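Local atomic coordinates of TsrD (Streptomyces laurentii, PDB entry 5X7L), a protein that belongs to the SnoaL-like polyketide cyclase family of the NTF2 clan, with helices packed against a curved antiparallel sheet. Residues R55-A58 with S59-E62; G86-V89 with G90-G94; D125-G128 with L129-L133. One frame throughout, in Å; residues are numbered along the deposited sequence.

Contact 1: R55-A58 with S59-E62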
loop_
_atom_site.group_PDB
_atom_site.type_symbol
_atom_site.label_atom_id
_atom_site.label_comp_id
_atom_site.label_asym_id
_atom_site.label_seq_id
_atom_site.Cartn_x
_atom_site.Cartn_y
_atom_site.Cartn_z
ATOM N N ARG B 55 -7.200 20.488 -5.494
ATOM C CA ARG B 55 -8.425 21.263 -5.658
ATOM C C ARG B 55 -9.662 20.377 -5.540
ATOM O O ARG B 55 -10.655 20.773 -4.931
ATOM C CB ARG B 55 -8.429 21.997 -6.999
ATOM C CG ARG B 55 -7.331 23.038 -7.127
ATOM C CD ARG B 55 -7.594 23.983 -8.287
ATOM N NE ARG B 55 -7.693 23.271 -9.559
ATOM C CZ ARG B 55 -6.656 22.933 -10.323
ATOM N NH1 ARG B 55 -5.415 23.234 -9.953
ATOM N NH2 ARG B 55 -6.860 22.284 -11.462
ATOM N N ARG B 56 -9.593 19.177 -6.109
ATOM C CA ARG B 56 -10.715 18.240 -6.051
ATOM C C ARG B 56 -11.012 17.807 -4.618
ATOM O O ARG B 56 -12.168 17.818 -4.191
ATOM C CB ARG B 56 -10.445 17.012 -6.924
ATOM C CG ARG B 56 -11.503 15.925 -6.805
ATOM C CD ARG B 56 -11.286 14.806 -7.813
ATOM N NE ARG B 56 -9.950 14.218 -7.716
ATOM C CZ ARG B 56 -9.573 13.328 -6.800
ATOM N NH1 ARG B 56 -10.425 12.904 -5.872
ATOM N NH2 ARG B 56 -8.330 12.861 -6.812
ATOM N N TRP B 57 -9.978 17.421 -3.878
ATOM C CA TRP B 57 -10.172 17.004 -2.490
ATOM C C TRP B 57 -10.709 18.146 -1.631
ATOM O O TRP B 57 -11.555 17.929 -0.765
ATOM C CB TRP B 57 -8.874 16.481 -1.882
ATOM C CG TRP B 57 -8.417 15.163 -2.422
ATOM C CD1 TRP B 57 -7.234 14.908 -3.047
ATOM C CD2 TRP B 57 -9.120 13.914 -2.371
ATOM N NE1 TRP B 57 -7.155 13.582 -3.393
ATOM C CE2 TRP B 57 -8.301 12.949 -2.990
ATOM C CE3 TRP B 57 -10.366 13.519 -1.868
ATOM C CZ2 TRP B 57 -8.682 11.612 -3.116
ATOM C CZ3 TRP B 57 -10.745 12.189 -1.994
ATOM C CH2 TRP B 57 -9.905 11.252 -2.615
ATOM N N ALA B 58 -10.220 19.358 -1.881
ATOM C CA ALA B 58 -10.659 20.538 -1.135
ATOM C C ALA B 58 -12.150 20.811 -1.321
ATOM O O ALA B 58 -12.790 21.406 -0.450
ATOM C CB ALA B 58 -9.846 21.759 -1.546
ATOM N N SER B 59 -12.700 20.371 -2.451
ATOM C CA SER B 59 -14.111 20.591 -2.758
ATOM C C SER B 59 -15.017 19.417 -2.372
ATOM O O SER B 59 -16.216 19.611 -2.170
ATOM C CB SER B 59 -14.281 20.899 -4.248
ATOM O OG SER B 59 -13.935 19.782 -5.047
ATOM N N THR B 60 -14.458 18.213 -2.266
ATOM C CA THR B 60 -15.275 17.017 -2.032
ATOM C C THR B 60 -15.162 16.442 -0.616
ATOM O O THR B 60 -15.925 15.547 -0.251
ATOM C CB THR B 60 -14.928 15.907 -3.041
ATOM O OG1 THR B 60 -13.551 15.539 -2.896
ATOM C CG2 THR B 60 -15.186 16.380 -4.468
ATOM N N VAL B 61 -14.213 16.950 0.165
ATOM C CA VAL B 61 -14.001 16.488 1.531
ATOM C C VAL B 61 -13.968 17.679 2.482
ATOM O O VAL B 61 -13.259 18.655 2.241
ATOM C CB VAL B 61 -12.687 15.694 1.664
ATOM C CG1 VAL B 61 -12.442 15.282 3.114
ATOM C CG2 VAL B 61 -12.716 14.469 0.764
ATOM N N GLU B 62 -14.753 17.600 3.550
ATOM C CA GLU B 62 -14.672 18.565 4.642
ATOM C C GLU B 62 -13.861 17.966 5.784
ATOM O O GLU B 62 -13.829 16.749 5.953
ATOM C CB GLU B 62 -16.067 18.969 5.114
ATOM C CG GLU B 62 -16.759 19.912 4.136
ATOM C CD GLU B 62 -18.190 20.253 4.516
ATOM O OE1 GLU B 62 -18.689 19.748 5.542
ATOM O OE2 GLU B 62 -18.824 21.029 3.772
HETATM O O HOH W 1 -12.976 13.546 -4.837
#

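Contact 2: G86-V89 with G90-G94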
loop_
_atom_site.group_PDB
_atom_site.type_symbol
_atom_site.label_atom_id
_atom_site.label_comp_id
_atom_site.label_asym_id
_atom_site.label_seq_id
_atom_site.Cartn_x
_atom_site.Cartn_y
_atom_site.Cartn_z
ATOM N N GLY B 86 -11.857 12.392 6.779
ATOM C CA GLY B 86 -12.665 13.577 6.549
ATOM C C GLY B 86 -14.128 13.220 6.453
ATOM O O GLY B 86 -14.533 12.122 6.838
ATOM N N ARG B 87 -14.917 14.158 5.942
ATOM C CA ARG B 87 -16.330 13.927 5.680
ATOM C C ARG B 87 -16.584 14.129 4.195
ATOM O O ARG B 87 -16.225 15.165 3.636
ATOM C CB ARG B 87 -17.222 14.868 6.493
ATOM C CG ARG B 87 -18.699 14.529 6.354
ATOM C CD ARG B 87 -19.589 15.414 7.205
ATOM N NE ARG B 87 -19.354 15.243 8.637
ATOM C CZ ARG B 87 -19.852 14.258 9.382
ATOM N NH1 ARG B 87 -20.622 13.315 8.844
ATOM N NH2 ARG B 87 -19.576 14.218 10.682
ATOM N N GLN B 88 -17.205 13.140 3.560
ATOM C CA GLN B 88 -17.486 13.221 2.133
ATOM C C GLN B 88 -18.664 14.145 1.846
ATOM O O GLN B 88 -19.780 13.878 2.288
ATOM C CB GLN B 88 -17.792 11.844 1.550
ATOM C CG GLN B 88 -18.128 11.929 0.068
ATOM C CD GLN B 88 -18.638 10.632 -0.523
ATOM O OE1 GLN B 88 -19.251 9.813 0.168
ATOM N NE2 GLN B 88 -18.411 10.449 -1.822
ATOM N N VAL B 89 -18.420 15.210 1.085
ATOM C CA VAL B 89 -19.493 16.125 0.681
ATOM C C VAL B 89 -19.622 16.270 -0.842
ATOM O O VAL B 89 -20.508 16.972 -1.324
ATOM C CB VAL B 89 -19.316 17.521 1.323
ATOM C CG1 VAL B 89 -19.369 17.408 2.845
ATOM C CG2 VAL B 89 -18.021 18.184 0.863
ATOM N N GLY B 90 -18.741 15.608 -1.587
ATOM C CA GLY B 90 -18.827 15.559 -3.043
ATOM C C GLY B 90 -18.464 14.166 -3.519
ATOM O O GLY B 90 -18.040 13.336 -2.718
ATOM N N PRO B 91 -18.629 13.891 -4.825
ATOM C CA PRO B 91 -18.296 12.562 -5.344
ATOM C C PRO B 91 -16.824 12.225 -5.149
ATOM O O PRO B 91 -15.961 13.075 -5.376
ATOM C CB PRO B 91 -18.630 12.668 -6.838
ATOM C CG PRO B 91 -19.575 13.816 -6.942
ATOM C CD PRO B 91 -19.150 14.778 -5.877
ATOM N N ILE B 92 -16.550 10.999 -4.717
ATOM C CA ILE B 92 -15.184 10.524 -4.535
ATOM C C ILE B 92 -15.016 9.201 -5.267
ATOM O O ILE B 92 -15.632 8.205 -4.892
ATOM C CB ILE B 92 -14.834 10.323 -3.045
ATOM C CG1 ILE B 92 -14.841 11.663 -2.303
ATOM C CG2 ILE B 92 -13.475 9.638 -2.906
ATOM C CD1 ILE B 92 -14.688 11.535 -0.801
ATOM N N LEU B 93 -14.188 9.201 -6.311
ATOM C CA LEU B 93 -13.834 7.982 -7.041
ATOM C C LEU B 93 -15.056 7.140 -7.419
ATOM O O LEU B 93 -15.067 5.922 -7.234
ATOM C CB LEU B 93 -12.851 7.145 -6.215
ATOM C CG LEU B 93 -11.579 7.875 -5.771
ATOM C CD1 LEU B 93 -10.788 7.021 -4.792
ATOM C CD2 LEU B 93 -10.715 8.266 -6.964
ATOM N N GLY B 94 -16.086 7.803 -7.935
ATOM C CA GLY B 94 -17.298 7.123 -8.376
ATOM C C GLY B 94 -18.358 6.929 -7.305
ATOM O O GLY B 94 -19.454 6.455 -7.600
#

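Contact 3: D125-G128 with L129-L133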
loop_
_atom_site.group_PDB
_atom_site.type_symbol
_atom_site.label_atom_id
_atom_site.label_comp_id
_atom_site.label_asym_id
_atom_site.label_seq_id
_atom_site.Cartn_x
_atom_site.Cartn_y
_atom_site.Cartn_z
ATOM N N ASP B 125 -6.773 1.783 0.847
ATOM C CA ASP B 125 -7.883 0.901 1.209
ATOM C C ASP B 125 -9.199 1.388 0.585
ATOM O O ASP B 125 -10.087 1.891 1.282
ATOM C CB ASP B 125 -7.994 0.816 2.735
ATOM C CG ASP B 125 -9.068 -0.149 3.207
ATOM O OD1 ASP B 125 -9.546 -0.976 2.398
ATOM O OD2 ASP B 125 -9.432 -0.073 4.399
ATOM N N LEU B 126 -9.317 1.233 -0.732
ATOM C CA LEU B 126 -10.512 1.690 -1.439
ATOM C C LEU B 126 -11.736 0.849 -1.105
ATOM O O LEU B 126 -12.852 1.362 -1.098
ATOM C CB LEU B 126 -10.285 1.703 -2.952
ATOM C CG LEU B 126 -9.248 2.707 -3.458
ATOM C CD1 LEU B 126 -9.214 2.699 -4.977
ATOM C CD2 LEU B 126 -9.527 4.110 -2.944
ATOM N N LEU B 127 -11.542 -0.437 -0.823
ATOM C CA LEU B 127 -12.661 -1.275 -0.398
ATOM C C LEU B 127 -13.247 -0.728 0.904
ATOM O O LEU B 127 -14.465 -0.608 1.045
ATOM C CB LEU B 127 -12.228 -2.733 -0.219
ATOM C CG LEU B 127 -13.347 -3.707 0.176
ATOM C CD1 LEU B 127 -14.447 -3.764 -0.880
ATOM C CD2 LEU B 127 -12.779 -5.095 0.426
ATOM N N GLY B 128 -12.371 -0.385 1.845
ATOM C CA GLY B 128 -12.787 0.226 3.101
ATOM C C GLY B 128 -13.475 1.561 2.885
ATOM O O GLY B 128 -14.465 1.865 3.545
ATOM N N LEU B 129 -12.951 2.361 1.960
ATOM C CA LEU B 129 -13.562 3.646 1.631
ATOM C C LEU B 129 -14.993 3.457 1.121
ATOM O O LEU B 129 -15.916 4.148 1.562
ATOM C CB LEU B 129 -12.720 4.390 0.592
ATOM C CG LEU B 129 -13.149 5.825 0.285
ATOM C CD1 LEU B 129 -12.976 6.723 1.502
ATOM C CD2 LEU B 129 -12.369 6.362 -0.907
ATOM N N HIS B 130 -15.173 2.512 0.202
ATOM C CA HIS B 130 -16.502 2.194 -0.323
ATOM C C HIS B 130 -17.461 1.744 0.770
ATOM O O HIS B 130 -18.622 2.153 0.795
ATOM C CB HIS B 130 -16.410 1.114 -1.399
ATOM C CG HIS B 130 -16.068 1.644 -2.755
ATOM N ND1 HIS B 130 -14.821 2.138 -3.070
ATOM C CD2 HIS B 130 -16.815 1.761 -3.877
ATOM C CE1 HIS B 130 -14.815 2.532 -4.331
ATOM N NE2 HIS B 130 -16.012 2.316 -4.842
ATOM N N ARG B 131 -16.972 0.900 1.673
ATOM C CA ARG B 131 -17.803 0.407 2.767
ATOM C C ARG B 131 -18.203 1.523 3.726
ATOM O O ARG B 131 -19.363 1.618 4.122
ATOM C CB ARG B 131 -17.091 -0.721 3.511
ATOM C CG ARG B 131 -17.229 -2.045 2.781
ATOM C CD ARG B 131 -16.389 -3.146 3.391
ATOM N NE ARG B 131 -16.572 -4.401 2.665
ATOM C CZ ARG B 131 -15.727 -5.427 2.702
ATOM N NH1 ARG B 131 -14.618 -5.362 3.432
ATOM N NH2 ARG B 131 -15.989 -6.524 2.001
ATOM N N GLN B 132 -17.252 2.377 4.081
ATOM C CA GLN B 132 -17.530 3.470 5.007
ATOM C C GLN B 132 -18.479 4.506 4.415
ATOM O O GLN B 132 -19.293 5.089 5.134
ATOM C CB GLN B 132 -16.232 4.142 5.433
ATOM C CG GLN B 132 -15.343 3.253 6.274
ATOM C CD GLN B 132 -13.980 3.864 6.487
ATOM O OE1 GLN B 132 -13.848 5.078 6.553
ATOM N NE2 GLN B 132 -12.957 3.030 6.580
ATOM N N LEU B 133 -18.383 4.733 3.111
ATOM C CA LEU B 133 -19.197 5.758 2.463
ATOM C C LEU B 133 -20.512 5.209 1.907
ATOM O O LEU B 133 -21.232 5.911 1.194
ATOM C CB LEU B 133 -18.386 6.463 1.376
ATOM C CG LEU B 133 -17.161 7.216 1.910
ATOM C CD1 LEU B 133 -16.415 7.901 0.774
ATOM C CD2 LEU B 133 -17.537 8.224 2.993
#

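Contact 1: R55-A58 with S59-E62
Ser59 and Thr60 both turn their hydroxyls back onto the carbonyl oxygen of Arg56, and that oxygen is the hub of this last turn of helix 47-60. Hydroxyl bonds come first: Ser59 OG donates to Arg56 O at 2.8 Å, tilted from the carbonyl plane, while Thr60 OG1 reaches Arg56 O at 3.0 Å from well above that plane. In both residues the hydroxyl sits between its own backbone N and carbonyl carbon (chi1 66° in Ser59), which folds it back over the preceding turn. The arrangement is the familiar one of serine or threonine hydroxyls returning to a carbonyl of the previous helical turn.

Among the backbone bonds, Ser59 N also donates to Arg56 O, at 3.1 Å, making three donors on one acceptor apart from a weak bond from Thr60 N. Trp57 O is shared as well: Thr60 N and Val61 N approach it from one face of its plane. The i to i+3 bonds mark a helix tightening as it ends, and Val61 is the first residue to leave helical angles.

A water extends the polar network. It donates to Thr60 OG1 at 2.8 Å and accepts from Arg56 NH1 in the guanidinium plane, while the same NH1 lies 3.4 Å above one face of the Trp57 ring, toward its rim.

The apolar contact within the turn is at the indole edge, where Val61 CG2 touches Trp57 CE3 at 3.7 Å, near the ring plane; the two side chains run side by side.

In the fold, Trp57 meets Phe84 edge-to-face, Ile92 packs on Trp57, Thr60 and Val61, and the chain runs without a linker from helix 47-60 into strand 61-74, turning a corner at Glu62; the start of that strand pairs with strand 77-88.

Contact 2: G86-V89 with G90-G94
Gln88 reaches forward over the turn that follows it and takes hold of the carbonyl of Gly90, closing a side-chain-to-backbone link at the exit of strand 77-88. That strand belongs to the curved antiparallel sheet of the NTF2-like fold, and the chain here leaves it for the loop leading to strand 101-113.

At Gly90 the carbonyl oxygen accepts from Gln88 NE2 at 3.0 Å. The bond is bent, with an N-H...O angle of 137°, and the oxygen lies somewhat out of the Gln88 amide plane. What brings the amide there is a stretched side chain: CG lies opposite the backbone N (chi1 178°) and the rest runs on extended. The other end of the amide is occupied too, since Gln88 OE1 bonds to Ser98 OG, and NE2 has a second, weak bond to Ile95 O; together these partners fix which way round the amide sits.

Pro91, its CB pointing away from residues 86-89, carries the chain on to Ile92, whose side chain comes back toward the strand. Ile92 and Gln88 run antiparallel alongside each other, and the isoleucine also touches Leu129 of helix 126-132. The meeting with Gln88 is between methyl and methylene: Ile92 CD1 rests 3.6 Å from Gln88 CG and 3.9 Å from Gln88 CB.

Contact 3: D125-G128 with L129-L133
One face of the Arg131 guanidinium is taken by Leu127, whose CD2 lies 3.4 Å above the plane, toward the rim, and comes within 3.5 Å of NH1. The His130 ring works by its edge: ND1 donates to Leu126 O at 2.9 Å, with that oxygen close to the ring plane. All this happens on the short C-terminal helix 126-132 of the NTF2-like fold, N-capped by Asp125.

Leu126 O thus receives two bonds from one residue, because His130 N donates to it as well, and the two donors arrive from opposite faces of the carbonyl plane. With CG beside the backbone N (chi1 -83°), the imidazole leans back along the helix to reach this oxygen, which fixes its rotation. Regular backbone bonds from Leu129, Arg131 and Gln132 to the residues four before them complete the turns.

Outward, Leu127 and His130 pack on His130 and Leu127 of the second subunit, placing this surface at the dimer interface. Leu129 and Gln132 lie on Phe102 of strand 101-113, and Gln132 OE1 accepts from Ser103 N. At the cap, Gly128 N bonds to Asp125 OD1 at 2.9 Å, meeting it from above the carboxylate plane.

The three contacts follow one another along the chain without overlap. Contacts 1 and 2 have centres about 8 Å apart and are stitched together by the pairing of strands 61-74 and 77-88, where probable hydrogen bonds join Glu62 O to Arg87 N at 2.8 Å and Thr60 O to Val89 N at 2.9 Å. Contact 3 lies about 11 Å, centre to centre, from contact 2 and touches it through Leu93 and Ile92 against Leu126 and Leu129. Contacts 1 and 3, about 17 Å apart between centres, do not touch: the loop of contact 2 bridges them, linking the end of helix 47-60 to the C-terminal helix that faces the second subunit.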